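Local coordinates for protein NADPH-ferredoxin reductase FprA (Mycobacterium tuberculosis, PDB 1LQT) that uses a bound FAD to pass electrons between NADP(H) and ferredoxin, and may in this way supply electrons to P450 systems, at residues 114-119 with 275-280; 166-170 with 264-268; 174-180 with 437-443. All coordinates share one frame. Where two conformers were deposited one is given. Numbering follows the deposited sequence.

Contact 1: residues 114-119 with 275-280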
# COMPACT_ATOMS: atom_id res chain seq x y z
N ILE A 114 17.31 -4.30 13.43
CA ILE A 114 18.37 -5.26 13.65
C ILE A 114 19.65 -4.74 13.00
O ILE A 114 19.61 -3.94 12.08
CB ILE A 114 18.00 -6.65 13.09
CG1 ILE A 114 17.86 -6.66 11.56
CG2 ILE A 114 16.81 -7.23 13.79
CD1 ILE A 114 17.60 -8.03 11.01
N PRO A 115 20.80 -5.21 13.48
CA PRO A 115 22.06 -4.78 12.91
C PRO A 115 22.15 -5.19 11.45
O PRO A 115 21.73 -6.28 11.08
CB PRO A 115 23.12 -5.48 13.77
CG PRO A 115 22.43 -5.84 15.02
CD PRO A 115 21.00 -6.07 14.66
N GLY A 116 22.69 -4.30 10.63
CA GLY A 116 22.86 -4.54 9.22
C GLY A 116 21.69 -4.15 8.36
O GLY A 116 21.78 -4.26 7.14
N GLU A 117 20.59 -3.71 8.96
CA GLU A 117 19.40 -3.40 8.20
C GLU A 117 19.62 -2.29 7.17
O GLU A 117 18.90 -2.24 6.18
CB GLU A 117 18.29 -3.03 9.16
CG GLU A 117 16.94 -2.80 8.52
CD GLU A 117 15.82 -2.71 9.54
OE1 GLU A 117 16.07 -2.43 10.75
OE2 GLU A 117 14.69 -2.91 9.09
N ASP A 118 20.60 -1.43 7.41
CA ASP A 118 20.91 -0.34 6.50
C ASP A 118 21.90 -0.70 5.40
O ASP A 118 22.25 0.15 4.61
CB ASP A 118 21.46 0.84 7.29
CG ASP A 118 22.66 0.46 8.21
OD1 ASP A 118 22.87 -0.75 8.62
OD2 ASP A 118 23.45 1.37 8.61
N LEU A 119 22.39 -1.93 5.35
CA LEU A 119 23.31 -2.29 4.27
C LEU A 119 22.65 -2.20 2.91
O LEU A 119 21.49 -2.55 2.77
CB LEU A 119 23.82 -3.71 4.46
CG LEU A 119 24.88 -3.92 5.52
CD1 LEU A 119 25.01 -5.40 5.83
CD2 LEU A 119 26.21 -3.35 5.07
N PRO A 275 14.69 -12.77 11.62
CA PRO A 275 15.99 -12.23 11.23
C PRO A 275 16.64 -11.58 12.44
O PRO A 275 16.05 -10.73 13.10
CB PRO A 275 15.66 -11.21 10.17
CG PRO A 275 14.29 -10.70 10.57
CD PRO A 275 13.59 -11.90 11.17
N ILE A 276 17.88 -11.96 12.73
CA ILE A 276 18.61 -11.45 13.87
C ILE A 276 19.61 -10.37 13.49
O ILE A 276 19.77 -9.37 14.18
CB ILE A 276 19.34 -12.62 14.59
CG1 ILE A 276 18.37 -13.75 14.96
CG2 ILE A 276 20.11 -12.14 15.81
CD1 ILE A 276 17.27 -13.35 15.93
N GLU A 277 20.31 -10.57 12.38
CA GLU A 277 21.31 -9.64 11.91
C GLU A 277 21.50 -9.87 10.43
O GLU A 277 21.39 -11.00 9.95
CB GLU A 277 22.63 -9.89 12.65
CG GLU A 277 23.76 -8.98 12.22
CD GLU A 277 25.00 -9.05 13.08
OE1 GLU A 277 25.04 -9.93 13.96
OE2 GLU A 277 25.92 -8.23 12.85
N ILE A 278 21.81 -8.80 9.71
CA ILE A 278 22.13 -8.87 8.30
C ILE A 278 23.61 -8.49 8.19
O ILE A 278 24.04 -7.52 8.80
CB ILE A 278 21.25 -7.90 7.52
CG1 ILE A 278 19.78 -8.31 7.66
CG2 ILE A 278 21.65 -7.84 6.05
CD1 ILE A 278 18.78 -7.27 7.21
N LYS A 279 24.39 -9.29 7.45
CA LYS A 279 25.86 -9.12 7.44
C LYS A 279 26.40 -9.01 6.04
O LYS A 279 25.80 -9.48 5.08
CB LYS A 279 26.53 -10.32 8.13
CG LYS A 279 26.15 -10.52 9.61
CD LYS A 279 26.93 -11.70 10.21
CE LYS A 279 26.93 -11.82 11.72
NZ LYS A 279 27.80 -12.97 12.15
N GLY A 280 27.56 -8.40 5.95
CA GLY A 280 28.27 -8.29 4.70
C GLY A 280 29.24 -7.15 4.74
O GLY A 280 29.15 -6.29 5.60
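Two overlapping beta turns, type II from I114 to E117 and type I from G116 to L119, lie against strand 273-279, an outer strand of the three-stranded antiparallel sheet. I278, buried and pointing toward the turns, and I114, pointing toward the strand, lose the most surface here. The CD1 of I114 packs 4.0 Å from I278 CG1 and 3.8 Å from P275 CB, while its CB lies 3.4 Å from I276 O. L119 extends the apolar patch at the other end, its CD1 4.2 Å from I278 CG2 and 3.9 Å from G280 N. I278 also touches V284, as does L119. One direct hydrogen bond joins the segments: I278 N donates to P115 O over 2.9 Å, almost in line. The strand carries a classic beta bulge, with I276 and E277 both facing V288 on the neighbouring strand 286-296. The contact thus joins the loop before strand 122-124 to the small sheet, beside the nucleotide site: the side chain of P275 is about 5 Å from the bound NADP derivative. G116, with its positive phi, suits the third position of the type II turn, and a side chain there would collide with the strand. Its bare CA instead approaches I278 O at 3.2 Å in a CA-H...O contact.

Contact 2: residues 166-170 with 264-268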
# COMPACT_ATOMS: atom_id res chain seq x y z
N LEU A 166 9.88 -11.31 -7.90
CA LEU A 166 11.27 -11.74 -8.00
C LEU A 166 11.46 -13.03 -8.80
O LEU A 166 12.54 -13.24 -9.34
CB LEU A 166 11.87 -11.92 -6.60
CG LEU A 166 12.12 -10.62 -5.82
CD1 LEU A 166 12.48 -10.99 -4.38
CD2 LEU A 166 13.22 -9.78 -6.44
N LEU A 167 10.43 -13.86 -8.85
CA LEU A 167 10.55 -15.21 -9.42
C LEU A 167 9.76 -15.47 -10.69
O LEU A 167 10.03 -16.42 -11.39
CB LEU A 167 10.15 -16.25 -8.40
CG LEU A 167 11.12 -16.39 -7.22
CD1 LEU A 167 10.55 -17.28 -6.15
CD2 LEU A 167 12.43 -16.95 -7.66
N THR A 168 8.84 -14.59 -11.04
CA THR A 168 8.02 -14.81 -12.22
C THR A 168 8.86 -14.67 -13.48
O THR A 168 9.76 -13.84 -13.59
CB THR A 168 6.87 -13.80 -12.28
OG1 THR A 168 5.95 -14.05 -11.20
CG2 THR A 168 6.06 -13.90 -13.56
N ASP A 169 8.59 -15.52 -14.45
CA ASP A 169 9.26 -15.45 -15.74
C ASP A 169 9.14 -14.02 -16.26
O ASP A 169 8.03 -13.51 -16.39
CB ASP A 169 8.52 -16.42 -16.67
CG ASP A 169 9.06 -16.46 -18.08
OD1 ASP A 169 9.96 -15.69 -18.45
OD2 ASP A 169 8.60 -17.30 -18.89
N PRO A 170 10.24 -13.35 -16.53
CA PRO A 170 10.16 -11.99 -17.06
C PRO A 170 9.36 -11.86 -18.35
O PRO A 170 8.82 -10.78 -18.61
CB PRO A 170 11.63 -11.60 -17.22
CG PRO A 170 12.35 -12.90 -17.26
CD PRO A 170 11.63 -13.76 -16.28
N HIS A 264 14.70 -25.96 -10.88
CA HIS A 264 13.62 -24.99 -10.88
C HIS A 264 13.98 -23.85 -9.96
O HIS A 264 14.78 -23.99 -9.07
CB HIS A 264 12.34 -25.70 -10.41
CG HIS A 264 11.91 -26.79 -11.33
ND1 HIS A 264 10.82 -26.66 -12.16
CD2 HIS A 264 12.42 -28.02 -11.57
CE1 HIS A 264 10.68 -27.76 -12.88
NE2 HIS A 264 11.65 -28.60 -12.54
N ARG A 265 13.39 -22.70 -10.21
CA ARG A 265 13.49 -21.63 -9.24
C ARG A 265 12.62 -22.03 -8.04
O ARG A 265 11.69 -22.80 -8.19
CB ARG A 265 13.08 -20.29 -9.85
CG ARG A 265 13.97 -19.86 -11.03
CD ARG A 265 13.49 -18.52 -11.67
NE ARG A 265 12.16 -18.75 -12.23
CZ ARG A 265 11.40 -17.91 -12.93
NH1 ARG A 265 11.81 -16.65 -13.16
NH2 ARG A 265 10.20 -18.34 -13.39
N ARG A 266 12.95 -21.51 -6.86
CA ARG A 266 12.31 -21.97 -5.62
C ARG A 266 11.76 -20.80 -4.80
O ARG A 266 12.47 -19.84 -4.57
CB ARG A 266 13.33 -22.72 -4.74
CG ARG A 266 13.79 -24.05 -5.30
CD ARG A 266 15.11 -24.54 -4.67
NE ARG A 266 15.11 -24.63 -3.21
CZ ARG A 266 14.79 -25.70 -2.50
NH1 ARG A 266 14.35 -26.78 -3.10
NH2 ARG A 266 14.89 -25.66 -1.17
N MET A 267 10.54 -20.96 -4.30
CA MET A 267 9.94 -20.08 -3.33
C MET A 267 9.76 -20.90 -2.07
O MET A 267 8.89 -21.76 -2.03
CB MET A 267 8.61 -19.54 -3.82
CG MET A 267 8.06 -18.46 -2.92
SD MET A 267 6.43 -17.88 -3.42
CE MET A 267 6.78 -17.11 -4.99
N VAL A 268 10.59 -20.64 -1.07
CA VAL A 268 10.66 -21.46 0.14
C VAL A 268 9.98 -20.74 1.30
O VAL A 268 10.25 -19.55 1.53
CB VAL A 268 12.15 -21.70 0.53
CG1 VAL A 268 12.25 -22.52 1.79
CG2 VAL A 268 12.92 -22.35 -0.59
O HOH W 1 14.17 -15.21 -11.03
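Helix 157-167, which follows a glycine-rich turn of the Rossmann type, consistent with NADP binding, ends beside the start of strand 265-270 of the six-stranded parallel sheet. L167 makes the largest apolar contribution. It is in the mt rotamer (chi1 -69°, chi2 171°), in which CD1 reaches M267 CB at 3.8 Å and CD2 reaches R265 CB at 4.0 Å; CD1 also lies 3.6 Å from R266 O. M267 has chi1 and chi2 both trans and turns to m only at chi3; its side chain touches I196 on strand 193-197, and L167 itself touches V194 of the same strand.

R265 points toward the helix end. Its m, t, m sequence at chi1 to chi3 carries the side chain to the helix C-terminus and sets the guanidinium with one face against L167 O, and T168 O and D169 N near its edge. Over that face no N-H points well at L167 O, and no direct hydrogen bond joins the segments. Water 1 takes a weak bond from R265 NH1 (3.5 Å) and donates to L166 O (3.1 Å). The neighbouring polar side chains are engaged within their own turns: T168 OG1 bonds to R164 O, and D169 caps the next helix through D171 N. R266 points away from the helix and pairs with E193.

The contact is therefore mixed in chemistry, with the leucine packed on the strand and the arginine set beside the carbonyls at the helix end, where only a weak water bridge connects the segments.

Contact 3: residues 174-180 with 437-443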
# COMPACT_ATOMS: atom_id res chain seq x y z
N ALA A 174 6.65 -9.04 -18.70
CA ALA A 174 6.76 -8.09 -19.81
C ALA A 174 5.42 -7.71 -20.40
O ALA A 174 5.34 -6.76 -21.16
CB ALA A 174 7.73 -8.62 -20.89
N ARG A 175 4.35 -8.46 -20.10
CA ARG A 175 3.01 -8.17 -20.59
C ARG A 175 2.16 -7.45 -19.53
O ARG A 175 0.97 -7.29 -19.72
CB ARG A 175 2.31 -9.45 -21.06
CG ARG A 175 3.08 -10.18 -22.15
CD ARG A 175 3.35 -9.36 -23.37
NE ARG A 175 4.06 -10.15 -24.38
CZ ARG A 175 4.23 -9.80 -25.64
NH1 ARG A 175 3.78 -8.65 -26.09
NH2 ARG A 175 4.86 -10.62 -26.46
N THR A 176 2.79 -6.99 -18.46
CA THR A 176 2.10 -6.28 -17.39
C THR A 176 2.52 -4.82 -17.41
O THR A 176 3.43 -4.43 -18.15
CB THR A 176 2.43 -6.85 -15.98
OG1 THR A 176 3.77 -6.48 -15.60
CG2 THR A 176 2.25 -8.36 -15.91
N ASP A 177 1.92 -4.03 -16.54
CA ASP A 177 2.29 -2.63 -16.38
C ASP A 177 3.41 -2.40 -15.39
O ASP A 177 3.61 -1.28 -14.94
CB ASP A 177 1.05 -1.78 -16.04
CG ASP A 177 0.51 -2.01 -14.68
OD1 ASP A 177 1.08 -2.80 -13.89
OD2 ASP A 177 -0.52 -1.35 -14.35
N ILE A 178 4.20 -3.43 -15.12
CA ILE A 178 5.40 -3.28 -14.30
C ILE A 178 6.28 -2.18 -14.87
O ILE A 178 6.36 -1.97 -16.09
CB ILE A 178 6.16 -4.63 -14.23
CG1 ILE A 178 7.21 -4.63 -13.12
CG2 ILE A 178 6.75 -5.00 -15.60
CD1 ILE A 178 7.78 -6.01 -12.85
N ALA A 179 7.01 -1.50 -14.00
CA ALA A 179 7.95 -0.49 -14.43
C ALA A 179 8.99 -1.08 -15.39
O ALA A 179 9.58 -2.14 -15.13
CB ALA A 179 8.68 0.06 -13.24
N ASP A 180 9.30 -0.34 -16.45
CA ASP A 180 10.32 -0.79 -17.38
C ASP A 180 11.66 -0.99 -16.69
O ASP A 180 12.39 -1.93 -17.03
CB ASP A 180 10.47 0.17 -18.54
CG ASP A 180 9.47 -0.04 -19.64
OD1 ASP A 180 8.79 -1.07 -19.68
OD2 ASP A 180 9.43 0.81 -20.57
N HIS A 437 2.16 -3.25 -27.11
CA HIS A 437 3.09 -4.23 -26.60
C HIS A 437 2.45 -5.27 -25.71
O HIS A 437 3.12 -6.04 -25.03
CB HIS A 437 4.22 -3.51 -25.86
CG HIS A 437 4.93 -2.54 -26.74
ND1 HIS A 437 5.57 -2.92 -27.90
CD2 HIS A 437 5.04 -1.19 -26.67
CE1 HIS A 437 6.09 -1.85 -28.48
NE2 HIS A 437 5.79 -0.79 -27.76
N GLY A 438 1.13 -5.30 -25.73
CA GLY A 438 0.38 -6.26 -24.95
C GLY A 438 0.24 -5.95 -23.48
O GLY A 438 -0.14 -6.82 -22.73
N ARG A 439 0.54 -4.72 -23.09
CA ARG A 439 0.53 -4.30 -21.71
C ARG A 439 -0.61 -3.33 -21.45
O ARG A 439 -0.97 -2.57 -22.36
CB ARG A 439 1.86 -3.61 -21.37
CG ARG A 439 3.08 -4.45 -21.71
CD ARG A 439 4.37 -3.71 -21.71
NE ARG A 439 4.81 -3.36 -20.37
CZ ARG A 439 5.95 -2.74 -20.09
NH1 ARG A 439 6.78 -2.34 -21.05
NH2 ARG A 439 6.27 -2.44 -18.84
N PRO A 440 -1.16 -3.27 -20.24
CA PRO A 440 -2.22 -2.30 -20.00
C PRO A 440 -1.75 -0.85 -20.14
O PRO A 440 -2.50 0.00 -20.58
CB PRO A 440 -2.68 -2.62 -18.56
CG PRO A 440 -2.28 -4.05 -18.36
CD PRO A 440 -1.03 -4.23 -19.11
N ARG A 441 -0.51 -0.63 -19.73
CA ARG A 441 0.09 0.69 -19.84
C ARG A 441 1.59 0.53 -19.62
O ARG A 441 2.05 -0.49 -19.10
CB ARG A 441 -0.48 1.68 -18.82
CG ARG A 441 -0.14 1.36 -17.39
CD ARG A 441 -0.71 2.37 -16.39
NE ARG A 441 -2.16 2.42 -16.42
CZ ARG A 441 -2.93 3.50 -16.68
NH1 ARG A 441 -2.44 4.72 -16.92
NH2 ARG A 441 -4.24 3.35 -16.69
N VAL A 442 2.33 1.58 -20.00
CA VAL A 442 3.72 1.74 -19.57
C VAL A 442 3.74 3.03 -18.82
O VAL A 442 3.42 4.07 -19.36
CB VAL A 442 4.73 1.75 -20.74
CG1 VAL A 442 6.12 1.92 -20.21
CG2 VAL A 442 4.61 0.52 -21.58
N LYS A 443 4.08 2.96 -17.54
CA LYS A 443 4.03 4.11 -16.68
C LYS A 443 5.21 5.03 -16.84
O LYS A 443 6.33 4.62 -17.04
CB LYS A 443 3.95 3.65 -15.23
CG LYS A 443 2.65 2.99 -14.86
CD LYS A 443 2.69 2.50 -13.43
CE LYS A 443 1.41 1.85 -13.04
NZ LYS A 443 1.52 1.24 -11.65
O HOH W 2 5.83 -6.52 -23.90
O HOH W 3 -1.08 0.10 -12.09
O HOH W 4 3.40 -0.63 -12.30
O HOH W 5 5.02 0.57 -16.39
O HOH W 6 -2.71 -0.11 -15.43
O HOH W 7 8.05 2.28 -16.79
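R439 is the polar centre of this contact, which joins 174-180, the loop between helices 170-173 and 180-186, to 437-443. Its NH1 and NH2 converge on a single carboxylate oxygen, D180 OD1, at 2.7 and 3.0 Å, forming a salt bridge, while its NE donates to T176 O at 2.8 Å. With chi3 near 72° the side chain bends so that these acceptors lie at the edge of its guanidinium. From the other segment, R175 NH1 bonds to H437 O (2.9 Å), and water 2 links that same carbonyl to A174 O.

Beyond the arginines, D177 and K443 stay 4.3 Å apart (OD2 to NZ), too far for a salt bridge, and are bridged by water. Water 3 joins D177 OD2 to K443 NZ, waters 4 and 5 tie D177 O to the NZ and N of K443, and water 6 connects D177 OD2 with R441 NE. K443 NZ is also hydrogen-bonded with R50 O and N133 O, and R441 pairs with D427 and E430 of helix 420-434.

G438, of positive phi, is the C-prime residue of the Schellman motif closing that helix, and T176 OG1 accepts from I178 N in an ST turn. In the packing, D177 CB rests 3.6 Å from R441 CG and 4.4 Å from P440 CD.

The union of loop 174-180 with the connection between helices 420-434 and 447-454 thus rests on charge, backbone carbonyls and bridging water far more than on apolar burial, consistent with its partly exposed position.

Contact 2 is the buried member of the set, whereas contacts 1 and 3 are only partly buried. Contacts 1 and 2 use successive strands, 273-279 and 265-270, which belong to different sheets: in one an outer antiparallel strand receives turns, in the other an inner parallel strand receives a helix end. Contact 1 is mainly apolar with one backbone hydrogen bond; contact 2 combines leucine packing with an arginine over a carbonyl. Contact 3, between two loops, relies on a salt bridge and ordered waters. Its segment 174-180 follows closely on 166-170, yet its centre lies about 20 Å from that of contact 2 and about 34 Å from that of contact 1.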